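Local coordinates for low temperature requirement C protein (Listeria monocytogenes, PDB 1Y9I) that probably acts as a phosphatidylglycerophosphatase, removing the phosphate from phosphatidylglycerol phosphate, and carries neighbouring calcium and magnesium ions in an all-helical tetramer, at residues R15-E20 / T67-D72; L33-K38 / F114-Y119; E53-L56 / E60-N63. All blocks are in the same frame, centred on the assembly; numbering follows the deposited sequence.

Interaction 1: residues R15-E20 / T67-D72; sequences RSWLIE and TGIQLD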
ATOM      1  N   ARG A  15       4.202  24.155  -2.421  1.00 26.70           N
ATOM      2  CA  ARG A  15       4.658  24.908  -1.259  1.00 28.31           C
ATOM      3  C   ARG A  15       3.774  26.113  -0.932  1.00 28.81           C
ATOM      4  O   ARG A  15       3.377  26.302   0.216  1.00 27.76           O
ATOM      5  CB  ARG A  15       6.101  25.370  -1.472  1.00 28.21           C
ATOM      6  CG  ARG A  15       7.133  24.245  -1.482  1.00 29.85           C
ATOM      7  CD  ARG A  15       8.509  24.787  -1.842  1.00 30.01           C
ATOM      8  NE  ARG A  15       9.569  23.781  -1.762  1.00 30.81           N
ATOM      9  CZ  ARG A  15      10.093  23.333  -0.625  1.00 30.07           C
ATOM     10  NH1 ARG A  15       9.660  23.800   0.539  1.00 29.09           N
ATOM     11  NH2 ARG A  15      11.056  22.419  -0.652  1.00 30.43           N
ATOM     12  N   SER A  16       3.463  26.923  -1.940  1.00 30.22           N
ATOM     13  CA  SER A  16       2.638  28.107  -1.726  1.00 31.02           C
ATOM     14  C   SER A  16       1.204  27.773  -1.333  1.00 30.94           C
ATOM     15  O   SER A  16       0.583  28.507  -0.562  1.00 29.11           O
ATOM     16  CB  SER A  16       2.640  28.998  -2.977  1.00 32.19           C
ATOM     17  OG  SER A  16       2.082  28.329  -4.093  1.00 34.48           O
ATOM     18  N   TRP A  17       0.673  26.670  -1.852  1.00 30.54           N
ATOM     19  CA  TRP A  17      -0.694  26.298  -1.523  1.00 30.77           C
ATOM     20  C   TRP A  17      -0.789  25.846  -0.070  1.00 28.97           C
ATOM     21  O   TRP A  17      -1.760  26.152   0.616  1.00 27.37           O
ATOM     22  CB  TRP A  17      -1.212  25.198  -2.455  1.00 33.87           C
ATOM     23  CG  TRP A  17      -2.673  25.368  -2.794  1.00 36.76           C
ATOM     24  CD1 TRP A  17      -3.519  26.326  -2.309  1.00 37.98           C
ATOM     25  CD2 TRP A  17      -3.447  24.576  -3.702  1.00 38.48           C
ATOM     26  NE1 TRP A  17      -4.768  26.183  -2.857  1.00 37.46           N
ATOM     27  CE2 TRP A  17      -4.754  25.115  -3.718  1.00 39.00           C
ATOM     28  CE3 TRP A  17      -3.166  23.462  -4.506  1.00 38.43           C
ATOM     29  CZ2 TRP A  17      -5.781  24.581  -4.504  1.00 39.09           C
ATOM     30  CZ3 TRP A  17      -4.187  22.928  -5.291  1.00 39.94           C
ATOM     31  CH2 TRP A  17      -5.480  23.491  -5.283  1.00 39.64           C
ATOM     32  N   LEU A  18       0.217  25.108   0.395  1.00 27.08           N
ATOM     33  CA  LEU A  18       0.233  24.662   1.783  1.00 27.51           C
ATOM     34  C   LEU A  18       0.179  25.902   2.676  1.00 27.61           C
ATOM     35  O   LEU A  18      -0.646  25.995   3.590  1.00 26.32           O
ATOM     36  CB  LEU A  18       1.514  23.872   2.086  1.00 28.07           C
ATOM     37  CG  LEU A  18       1.539  22.376   1.769  1.00 28.98           C
ATOM     38  CD1 LEU A  18       2.958  21.840   1.911  1.00 27.84           C
ATOM     39  CD2 LEU A  18       0.596  21.641   2.712  1.00 28.83           C
ATOM     40  N   ILE A  19       1.067  26.853   2.395  1.00 27.45           N
ATOM     41  CA  ILE A  19       1.148  28.097   3.156  1.00 30.98           C
ATOM     42  C   ILE A  19      -0.170  28.859   3.082  1.00 31.59           C
ATOM     43  O   ILE A  19      -0.654  29.379   4.087  1.00 33.25           O
ATOM     44  CB  ILE A  19       2.301  28.988   2.632  1.00 31.15           C
ATOM     45  CG1 ILE A  19       3.639  28.300   2.921  1.00 31.18           C
ATOM     46  CG2 ILE A  19       2.239  30.375   3.283  1.00 32.63           C
ATOM     47  CD1 ILE A  19       4.846  28.991   2.328  1.00 32.67           C
ATOM     48  N   GLU A  20      -0.752  28.911   1.890  1.00 32.34           N
ATOM     49  CA  GLU A  20      -2.025  29.588   1.687  1.00 32.51           C
ATOM     50  C   GLU A  20      -3.125  28.942   2.530  1.00 31.56           C
ATOM     51  O   GLU A  20      -4.064  29.615   2.966  1.00 30.83           O
ATOM     52  CB  GLU A  20      -2.399  29.548   0.201  1.00 35.27           C
ATOM     53  CG  GLU A  20      -3.818  29.991  -0.110  1.00 39.87           C
ATOM     54  CD  GLU A  20      -4.076  30.115  -1.601  1.00 41.08           C
ATOM     55  OE1 GLU A  20      -5.258  30.210  -1.996  1.00 43.82           O
ATOM     56  OE2 GLU A  20      -3.100  30.125  -2.381  1.00 42.95           O
ATOM     57  N   THR A  67      -3.265  17.476  -5.377  1.00 18.53           N
ATOM     58  CA  THR A  67      -4.518  16.770  -5.567  1.00 17.81           C
ATOM     59  C   THR A  67      -5.415  16.870  -4.334  1.00 17.93           C
ATOM     60  O   THR A  67      -6.596  17.178  -4.444  1.00 16.28           O
ATOM     61  CB  THR A  67      -4.259  15.289  -5.928  1.00 17.98           C
ATOM     62  OG1 THR A  67      -3.394  15.228  -7.069  1.00 17.34           O
ATOM     63  CG2 THR A  67      -5.559  14.576  -6.261  1.00 18.31           C
ATOM     64  N   GLY A  68      -4.843  16.629  -3.159  1.00 15.81           N
ATOM     65  CA  GLY A  68      -5.617  16.688  -1.931  1.00 17.83           C
ATOM     66  C   GLY A  68      -6.185  18.058  -1.593  1.00 18.63           C
ATOM     67  O   GLY A  68      -7.380  18.184  -1.300  1.00 18.31           O
ATOM     68  N   ILE A  69      -5.338  19.085  -1.615  1.00 18.54           N
ATOM     69  CA  ILE A  69      -5.797  20.438  -1.302  1.00 18.89           C
ATOM     70  C   ILE A  69      -6.851  20.882  -2.315  1.00 19.16           C
ATOM     71  O   ILE A  69      -7.828  21.543  -1.959  1.00 20.13           O
ATOM     72  CB  ILE A  69      -4.634  21.449  -1.314  1.00 18.56           C
ATOM     73  CG1 ILE A  69      -3.639  21.115  -0.196  1.00 19.52           C
ATOM     74  CG2 ILE A  69      -5.176  22.865  -1.114  1.00 19.92           C
ATOM     75  CD1 ILE A  69      -2.455  22.072  -0.110  1.00 19.22           C
ATOM     76  N   GLN A  70      -6.659  20.503  -3.573  1.00 19.99           N
ATOM     77  CA  GLN A  70      -7.606  20.858  -4.628  1.00 20.57           C
ATOM     78  C   GLN A  70      -9.006  20.369  -4.275  1.00 20.77           C
ATOM     79  O   GLN A  70      -9.990  21.089  -4.462  1.00 18.69           O
ATOM     80  CB  GLN A  70      -7.181  20.239  -5.960  1.00 22.87           C
ATOM     81  CG  GLN A  70      -8.153  20.490  -7.111  1.00 22.02           C
ATOM     82  CD  GLN A  70      -8.304  21.967  -7.443  1.00 25.09           C
ATOM     83  OE1 GLN A  70      -9.020  22.707  -6.761  1.00 28.24           O
ATOM     84  NE2 GLN A  70      -7.620  22.404  -8.490  1.00 21.09           N
ATOM     85  N   LEU A  71      -9.092  19.141  -3.772  1.00 21.30           N
ATOM     86  CA  LEU A  71     -10.372  18.566  -3.390  1.00 19.88           C
ATOM     87  C   LEU A  71     -10.981  19.286  -2.186  1.00 21.22           C
ATOM     88  O   LEU A  71     -12.190  19.534  -2.161  1.00 24.65           O
ATOM     89  CB  LEU A  71     -10.221  17.059  -3.112  1.00 19.80           C
ATOM     90  CG  LEU A  71     -10.006  16.188  -4.362  1.00 19.69           C
ATOM     91  CD1 LEU A  71      -9.627  14.750  -3.960  1.00 16.26           C
ATOM     92  CD2 LEU A  71     -11.277  16.188  -5.205  1.00 21.01           C
ATOM     93  N   ASP A  72     -10.160  19.624  -1.192  1.00 20.57           N
ATOM     94  CA  ASP A  72     -10.659  20.346  -0.017  1.00 20.88           C
ATOM     95  C   ASP A  72     -11.289  21.675  -0.424  1.00 22.48           C
ATOM     96  O   ASP A  72     -12.384  22.032   0.028  1.00 22.11           O
ATOM     97  CB  ASP A  72      -9.522  20.671   0.958  1.00 22.10           C
ATOM     98  CG  ASP A  72      -9.021  19.465   1.704  1.00 20.87           C
ATOM     99  OD1 ASP A  72      -9.725  18.436   1.712  1.00 24.64           O
ATOM    100  OD2 ASP A  72      -7.922  19.561   2.299  1.00 25.43           O
TER
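Trp17 lies with one face of its indole against Ile69, and this CH-pi contact is the heart of the packing. Methyl CG2 of Ile69 sits 3.6 Å from the centroid of the five-membered ring and 15° off the ring normal; its nearest ring atom is CE2 of Trp17, at 3.5 Å. Because CG2 of Ile69 stands anti to the backbone N while CG1 takes the place beside it (chi1 -65°), the two branches divide the work: CG2 presses on the indole and CD1 runs on toward helix 9-20.

The remaining contacts are plain van der Waals packing. CH2 of Trp17 comes up to the backbone of the next residue, 3.4 Å from CA of Gln70 and 3.7 Å from its CB. Elsewhere, CD1 of Ile69 rests 4.2 Å from CD2 of Leu18, the two side chains crossing at about a right angle.

Lys13 also makes a cation-pi contact with the indole, and Val81 of the second subunit packs on both Trp17 and Gln70. The segment axes pass 10.8 Å apart at 40°, a wide separation that the indole bridges. This is buried helix-helix packing of an all-helical bundle, joining helix 9-20 to helix 59-76 beside a subunit interface.

Interaction 2: residues L33-K38 / F114-Y119; sequences LFLQQK and FTNYGY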
ATOM      1  N   LEU A  33       9.407  16.903  15.378  1.00 21.75           N
ATOM      2  CA  LEU A  33      10.063  16.977  16.683  1.00 21.37           C
ATOM      3  C   LEU A  33       9.249  16.150  17.682  1.00 23.23           C
ATOM      4  O   LEU A  33       9.799  15.372  18.463  1.00 22.09           O
ATOM      5  CB  LEU A  33      10.147  18.437  17.147  1.00 24.52           C
ATOM      6  CG  LEU A  33      10.887  18.714  18.460  1.00 23.80           C
ATOM      7  CD1 LEU A  33      12.348  18.313  18.321  1.00 24.59           C
ATOM      8  CD2 LEU A  33      10.773  20.192  18.806  1.00 28.12           C
ATOM      9  N   PHE A  34       7.929  16.315  17.630  1.00 23.59           N
ATOM     10  CA  PHE A  34       7.007  15.596  18.510  1.00 24.71           C
ATOM     11  C   PHE A  34       7.146  14.080  18.341  1.00 23.49           C
ATOM     12  O   PHE A  34       7.065  13.320  19.308  1.00 23.05           O
ATOM     13  CB  PHE A  34       5.570  16.013  18.181  1.00 27.73           C
ATOM     14  CG  PHE A  34       4.528  15.293  18.986  1.00 30.96           C
ATOM     15  CD1 PHE A  34       4.242  15.684  20.291  1.00 32.97           C
ATOM     16  CD2 PHE A  34       3.834  14.223  18.439  1.00 31.77           C
ATOM     17  CE1 PHE A  34       3.277  15.016  21.040  1.00 35.55           C
ATOM     18  CE2 PHE A  34       2.868  13.546  19.179  1.00 33.95           C
ATOM     19  CZ  PHE A  34       2.589  13.946  20.483  1.00 34.97           C
ATOM     20  N   LEU A  35       7.351  13.649  17.101  1.00 21.06           N
ATOM     21  CA  LEU A  35       7.488  12.228  16.792  1.00 20.93           C
ATOM     22  C   LEU A  35       8.832  11.592  17.136  1.00 23.29           C
ATOM     23  O   LEU A  35       8.887  10.412  17.491  1.00 24.50           O
ATOM     24  CB  LEU A  35       7.247  11.999  15.305  1.00 19.44           C
ATOM     25  CG  LEU A  35       5.846  12.248  14.754  1.00 19.30           C
ATOM     26  CD1 LEU A  35       5.864  12.067  13.241  1.00 18.30           C
ATOM     27  CD2 LEU A  35       4.871  11.277  15.393  1.00 20.95           C
ATOM     28  N   GLN A  36       9.913  12.359  17.021  1.00 22.66           N
ATOM     29  CA  GLN A  36      11.246  11.812  17.248  1.00 23.84           C
ATOM     30  C   GLN A  36      12.017  12.242  18.494  1.00 24.63           C
ATOM     31  O   GLN A  36      13.019  11.615  18.834  1.00 23.08           O
ATOM     32  CB  GLN A  36      12.115  12.092  16.017  1.00 24.84           C
ATOM     33  CG  GLN A  36      11.745  11.268  14.795  1.00 27.51           C
ATOM     34  CD  GLN A  36      12.294   9.857  14.868  1.00 29.04           C
ATOM     35  OE1 GLN A  36      12.214   9.204  15.905  1.00 32.17           O
ATOM     36  NE2 GLN A  36      12.851   9.378  13.760  1.00 30.21           N
ATOM     37  N   GLN A  37      11.560  13.289  19.169  1.00 26.82           N
ATOM     38  CA  GLN A  37      12.257  13.800  20.348  1.00 31.47           C
ATOM     39  C   GLN A  37      12.506  12.779  21.453  1.00 32.88           C
ATOM     40  O   GLN A  37      13.554  12.802  22.098  1.00 32.46           O
ATOM     41  CB  GLN A  37      11.501  14.993  20.936  1.00 33.30           C
ATOM     42  CG  GLN A  37      10.118  14.654  21.452  1.00 37.40           C
ATOM     43  CD  GLN A  37       9.484  15.813  22.189  1.00 41.29           C
ATOM     44  OE1 GLN A  37       9.359  16.913  21.650  1.00 42.52           O
ATOM     45  NE2 GLN A  37       9.081  15.573  23.434  1.00 44.21           N
ATOM     46  N   LYS A  38      11.545  11.889  21.670  1.00 35.02           N
ATOM     47  CA  LYS A  38      11.660  10.872  22.710  1.00 36.84           C
ATOM     48  C   LYS A  38      12.735   9.833  22.404  1.00 36.85           C
ATOM     49  O   LYS A  38      13.303   9.229  23.317  1.00 36.25           O
ATOM     50  CB  LYS A  38      10.308  10.169  22.902  1.00 39.23           C
ATOM     51  CG  LYS A  38      10.287   9.113  24.002  1.00 42.52           C
ATOM     52  CD  LYS A  38      10.465   9.731  25.383  1.00 46.42           C
ATOM     53  CE  LYS A  38      10.486   8.666  26.475  1.00 47.37           C
ATOM     54  NZ  LYS A  38       9.240   7.850  26.485  1.00 48.16           N
ATOM     55  N   PHE A 114       4.856   4.321   8.669  1.00 16.12           N
ATOM     56  CA  PHE A 114       3.445   3.938   8.824  1.00 17.18           C
ATOM     57  C   PHE A 114       2.848   4.216  10.205  1.00 17.09           C
ATOM     58  O   PHE A 114       1.823   4.877  10.314  1.00 17.42           O
ATOM     59  CB  PHE A 114       3.239   2.440   8.521  1.00 18.33           C
ATOM     60  CG  PHE A 114       3.381   2.062   7.064  1.00 20.83           C
ATOM     61  CD1 PHE A 114       3.565   3.026   6.073  1.00 19.99           C
ATOM     62  CD2 PHE A 114       3.316   0.723   6.686  1.00 20.80           C
ATOM     63  CE1 PHE A 114       3.674   2.660   4.723  1.00 20.21           C
ATOM     64  CE2 PHE A 114       3.424   0.345   5.341  1.00 21.64           C
ATOM     65  CZ  PHE A 114       3.605   1.318   4.359  1.00 19.34           C
ATOM     66  N   THR A 115       3.476   3.701  11.260  1.00 16.79           N
ATOM     67  CA  THR A 115       2.930   3.905  12.594  1.00 17.77           C
ATOM     68  C   THR A 115       2.890   5.369  13.051  1.00 17.01           C
ATOM     69  O   THR A 115       1.933   5.783  13.703  1.00 15.00           O
ATOM     70  CB  THR A 115       3.662   3.012  13.637  1.00 19.92           C
ATOM     71  OG1 THR A 115       5.077   3.172  13.512  1.00 24.01           O
ATOM     72  CG2 THR A 115       3.309   1.544  13.404  1.00 21.41           C
ATOM     73  N   ASN A 116       3.894   6.162  12.692  1.00 16.66           N
ATOM     74  CA  ASN A 116       3.880   7.565  13.090  1.00 15.10           C
ATOM     75  C   ASN A 116       2.757   8.319  12.394  1.00 15.36           C
ATOM     76  O   ASN A 116       2.194   9.268  12.941  1.00 17.34           O
ATOM     77  CB  ASN A 116       5.224   8.240  12.795  1.00 15.93           C
ATOM     78  CG  ASN A 116       6.215   8.069  13.934  1.00 17.20           C
ATOM     79  OD1 ASN A 116       5.822   7.778  15.063  1.00 18.10           O
ATOM     80  ND2 ASN A 116       7.496   8.265  13.650  1.00 18.10           N
ATOM     81  N   TYR A 117       2.436   7.892  11.180  1.00 16.87           N
ATOM     82  CA  TYR A 117       1.359   8.508  10.412  1.00 17.31           C
ATOM     83  C   TYR A 117       0.030   8.296  11.147  1.00 18.51           C
ATOM     84  O   TYR A 117      -0.721   9.250  11.381  1.00 20.48           O
ATOM     85  CB  TYR A 117       1.324   7.874   9.020  1.00 19.98           C
ATOM     86  CG  TYR A 117       0.136   8.231   8.150  1.00 25.38           C
ATOM     87  CD1 TYR A 117      -0.196   9.559   7.890  1.00 26.31           C
ATOM     88  CD2 TYR A 117      -0.600   7.229   7.513  1.00 28.82           C
ATOM     89  CE1 TYR A 117      -1.227   9.883   7.005  1.00 31.05           C
ATOM     90  CE2 TYR A 117      -1.630   7.537   6.632  1.00 31.02           C
ATOM     91  CZ  TYR A 117      -1.936   8.866   6.377  1.00 33.92           C
ATOM     92  OH  TYR A 117      -2.930   9.165   5.474  1.00 35.08           O
ATOM     93  N   GLY A 118      -0.246   7.051  11.529  1.00 16.41           N
ATOM     94  CA  GLY A 118      -1.480   6.760  12.233  1.00 18.52           C
ATOM     95  C   GLY A 118      -1.541   7.412  13.599  1.00 20.25           C
ATOM     96  O   GLY A 118      -2.546   8.013  13.967  1.00 21.48           O
ATOM     97  N   TYR A 119      -0.450   7.298  14.352  1.00 19.71           N
ATOM     98  CA  TYR A 119      -0.369   7.857  15.694  1.00 20.14           C
ATOM     99  C   TYR A 119      -0.605   9.361  15.736  1.00 20.80           C
ATOM    100  O   TYR A 119      -1.388   9.853  16.550  1.00 20.58           O
ATOM    101  CB  TYR A 119       1.004   7.538  16.296  1.00 23.76           C
ATOM    102  CG  TYR A 119       1.267   8.189  17.639  1.00 26.97           C
ATOM    103  CD1 TYR A 119       0.514   7.847  18.762  1.00 27.28           C
ATOM    104  CD2 TYR A 119       2.276   9.140  17.787  1.00 30.34           C
ATOM    105  CE1 TYR A 119       0.761   8.432  20.000  1.00 30.12           C
ATOM    106  CE2 TYR A 119       2.532   9.734  19.022  1.00 32.58           C
ATOM    107  CZ  TYR A 119       1.771   9.374  20.120  1.00 32.93           C
ATOM    108  OH  TYR A 119       2.021   9.948  21.343  1.00 38.28           O
TER
HETATM  109  O   HOH W   1       9.444   8.197  15.647  1.00 31.22           O
HETATM  110  O   HOH W   2       6.515   8.611  17.505  1.00 34.77           O
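Leu35 and Asn116 approach each other from opposite directions, and the methyls of Leu35 make van der Waals contact with the Asn116 side chain. CD1 of Leu35 is 3.9 Å from CB of Asn116, while CD2 of Leu35 comes to 3.6 Å from OD1 of Asn116. CD2 of Leu35 also comes to the edge of the Tyr119 ring, near its plane, 4.1 Å from CD2 of Tyr119.

Aromatic packing continues the contact outward. The side chains of Phe34 and Tyr119 run across one another, and CE2 of Phe34 meets CE2 of Tyr119 obliquely at 3.8 Å. With CG anti to the backbone N in both (chi1 178° in Phe34 and 174° in Tyr119), the rings extend from their helices far enough to meet.

The two segments lie on helix 25-36 and helix 114-123, members of the protein's helical bundle. Val123 and Pro125 extend the apolar surface around Phe34, and Lys122 of the third subunit packs on Asn116 and Tyr119.

The polar link is made through water. Both waters lie within hydrogen-bonding distance of Leu35 O, so this carbonyl is tied to both ends of the Asn116 amide. Water 1 accepts from ND2 of Asn116 at 2.8 Å, and water 2 lies 2.7 Å from OD1 of Asn116. A weak bond to OE1 of Gln36 adds a further contact to water 1, while NE2 of Gln36 is bonded to the carbonyl of Ala155 in helix 143-160.

Interaction 3: residues E53-L56 / E60-N63; sequences EHVL and EVQN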
ATOM      1  N   GLU A  53      11.839  19.850   4.501  1.00 23.80           N
ATOM      2  CA  GLU A  53      12.189  20.443   3.214  1.00 26.06           C
ATOM      3  C   GLU A  53      12.510  19.361   2.190  1.00 26.00           C
ATOM      4  O   GLU A  53      12.076  19.443   1.039  1.00 26.58           O
ATOM      5  CB  GLU A  53      13.389  21.388   3.361  1.00 27.33           C
ATOM      6  CG  GLU A  53      13.097  22.679   4.123  1.00 29.32           C
ATOM      7  CD  GLU A  53      12.191  23.631   3.354  1.00 31.37           C
ATOM      8  OE1 GLU A  53      11.832  23.313   2.200  1.00 32.23           O
ATOM      9  OE2 GLU A  53      11.840  24.698   3.903  1.00 29.94           O
ATOM     10  N   HIS A  54      13.267  18.349   2.606  1.00 26.39           N
ATOM     11  CA  HIS A  54      13.628  17.255   1.709  1.00 26.90           C
ATOM     12  C   HIS A  54      12.411  16.484   1.211  1.00 26.84           C
ATOM     13  O   HIS A  54      12.365  16.069   0.052  1.00 26.54           O
ATOM     14  CB  HIS A  54      14.591  16.285   2.392  1.00 29.65           C
ATOM     15  CG  HIS A  54      16.023  16.716   2.339  1.00 33.35           C
ATOM     16  ND1 HIS A  54      16.725  17.109   3.458  1.00 35.33           N
ATOM     17  CD2 HIS A  54      16.892  16.799   1.303  1.00 35.32           C
ATOM     18  CE1 HIS A  54      17.964  17.413   3.114  1.00 36.46           C
ATOM     19  NE2 HIS A  54      18.091  17.234   1.812  1.00 37.16           N
ATOM     20  N   VAL A  55      11.431  16.286   2.085  1.00 24.31           N
ATOM     21  CA  VAL A  55      10.220  15.573   1.700  1.00 23.32           C
ATOM     22  C   VAL A  55       9.439  16.373   0.649  1.00 23.58           C
ATOM     23  O   VAL A  55       8.978  15.820  -0.355  1.00 22.45           O
ATOM     24  CB  VAL A  55       9.319  15.312   2.936  1.00 23.97           C
ATOM     25  CG1 VAL A  55       7.979  14.730   2.506  1.00 22.92           C
ATOM     26  CG2 VAL A  55      10.017  14.339   3.886  1.00 20.37           C
ATOM     27  N   LEU A  56       9.309  17.676   0.873  1.00 22.94           N
ATOM     28  CA  LEU A  56       8.574  18.527  -0.054  1.00 25.01           C
ATOM     29  C   LEU A  56       9.226  18.651  -1.432  1.00 25.05           C
ATOM     30  O   LEU A  56       8.594  19.126  -2.373  1.00 25.29           O
ATOM     31  CB  LEU A  56       8.358  19.913   0.559  1.00 24.89           C
ATOM     32  CG  LEU A  56       7.433  19.936   1.783  1.00 27.55           C
ATOM     33  CD1 LEU A  56       7.340  21.346   2.336  1.00 27.54           C
ATOM     34  CD2 LEU A  56       6.050  19.431   1.392  1.00 28.89           C
ATOM     35  N   GLU A  60       6.550  12.930  -5.923  1.00 21.54           N
ATOM     36  CA  GLU A  60       5.445  12.093  -5.442  1.00 21.45           C
ATOM     37  C   GLU A  60       4.630  12.841  -4.376  1.00 20.47           C
ATOM     38  O   GLU A  60       3.395  12.772  -4.341  1.00 19.11           O
ATOM     39  CB  GLU A  60       6.011  10.796  -4.851  1.00 23.96           C
ATOM     40  CG  GLU A  60       5.006   9.707  -4.540  1.00 30.49           C
ATOM     41  CD  GLU A  60       4.651   8.854  -5.749  1.00 33.69           C
ATOM     42  OE1 GLU A  60       4.153   7.725  -5.550  1.00 30.77           O
ATOM     43  OE2 GLU A  60       4.863   9.311  -6.893  1.00 37.20           O
ATOM     44  N   VAL A  61       5.335  13.547  -3.500  1.00 17.72           N
ATOM     45  CA  VAL A  61       4.695  14.312  -2.437  1.00 17.65           C
ATOM     46  C   VAL A  61       3.962  15.521  -3.016  1.00 16.16           C
ATOM     47  O   VAL A  61       2.839  15.816  -2.640  1.00 16.52           O
ATOM     48  CB  VAL A  61       5.744  14.784  -1.408  1.00 17.73           C
ATOM     49  CG1 VAL A  61       5.116  15.741  -0.398  1.00 15.46           C
ATOM     50  CG2 VAL A  61       6.327  13.570  -0.698  1.00 17.72           C
ATOM     51  N   GLN A  62       4.599  16.208  -3.949  1.00 17.73           N
ATOM     52  CA  GLN A  62       3.984  17.382  -4.550  1.00 17.72           C
ATOM     53  C   GLN A  62       2.666  17.046  -5.245  1.00 18.95           C
ATOM     54  O   GLN A  62       1.684  17.788  -5.125  1.00 18.03           O
ATOM     55  CB  GLN A  62       4.971  18.017  -5.521  1.00 18.83           C
ATOM     56  CG  GLN A  62       6.213  18.545  -4.821  1.00 21.15           C
ATOM     57  CD  GLN A  62       7.382  18.696  -5.763  1.00 23.79           C
ATOM     58  OE1 GLN A  62       7.218  18.627  -6.976  1.00 25.69           O
ATOM     59  NE2 GLN A  62       8.575  18.909  -5.207  1.00 21.15           N
ATOM     60  N   ASN A  63       2.638  15.925  -5.956  1.00 18.49           N
ATOM     61  CA  ASN A  63       1.429  15.503  -6.650  1.00 19.75           C
ATOM     62  C   ASN A  63       0.284  15.276  -5.675  1.00 19.89           C
ATOM     63  O   ASN A  63      -0.854  15.660  -5.943  1.00 18.59           O
ATOM     64  CB  ASN A  63       1.686  14.220  -7.457  1.00 21.20           C
ATOM     65  CG  ASN A  63       2.535  14.471  -8.694  1.00 25.26           C
ATOM     66  OD1 ASN A  63       2.460  15.537  -9.298  1.00 25.03           O
ATOM     67  ND2 ASN A  63       3.328  13.478  -9.090  1.00 24.79           N
TER
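This is a buried contact between two consecutive helices of the bundle, at the corner where helix 45-56 is followed closely by helix 59-76. Val55 and Leu56 supply one side, Val61 and Gln62 the other, and the nearest CA atoms, of Leu56 and Val61, are 6.2 Å apart.

Val61 fills the inside of the corner with both of its methyls. CG2 of Val61 packs 3.8 Å from CG1 of Val55 and also lies 3.5 Å from O of Val55. The other methyl, CG1 of Val61, faces CD2 of Leu56 at 4.2 Å. Helix 143-160 closes over this apolar patch through Ala153 and Ala154 on Val55 and Ile150 on Leu56.

One polar bond clamps the corner. The extended chain of Gln62 reaches back to the main-chain carbonyl of Leu56 and gives it a side-chain N-H. NE2 of Gln62 to O of Leu56 is 2.8 Å, and the bond is nearly straight at 173°. On the acceptor side, the donor is tilted 18° from the carbonyl plane of Leu56. On the donor side, O of Leu56 lies in the amide plane of Gln62, just 2° out of it.

How the interactions relate
Interactions 1 and 3 are neighbours, their centres about 13 Å apart, and both draw on helix 59-76. They touch directly: NH1 of Arg15 forms a 2.8 Å salt bridge with OE1 of Glu53, and CD1 of Leu18 packs 4.0 Å from CD2 of Leu56. Interaction 2 stands apart, its centre about 23 Å from that of interaction 1, on the opposite side of the chain's centre, and about 18 Å from that of interaction 3. The metal site belongs to none of them, although the side chain of Ile69 in interaction 1 is about 11 Å from the magnesium ion, which Asp98, Thr141, Asp144 and Asp145 bind.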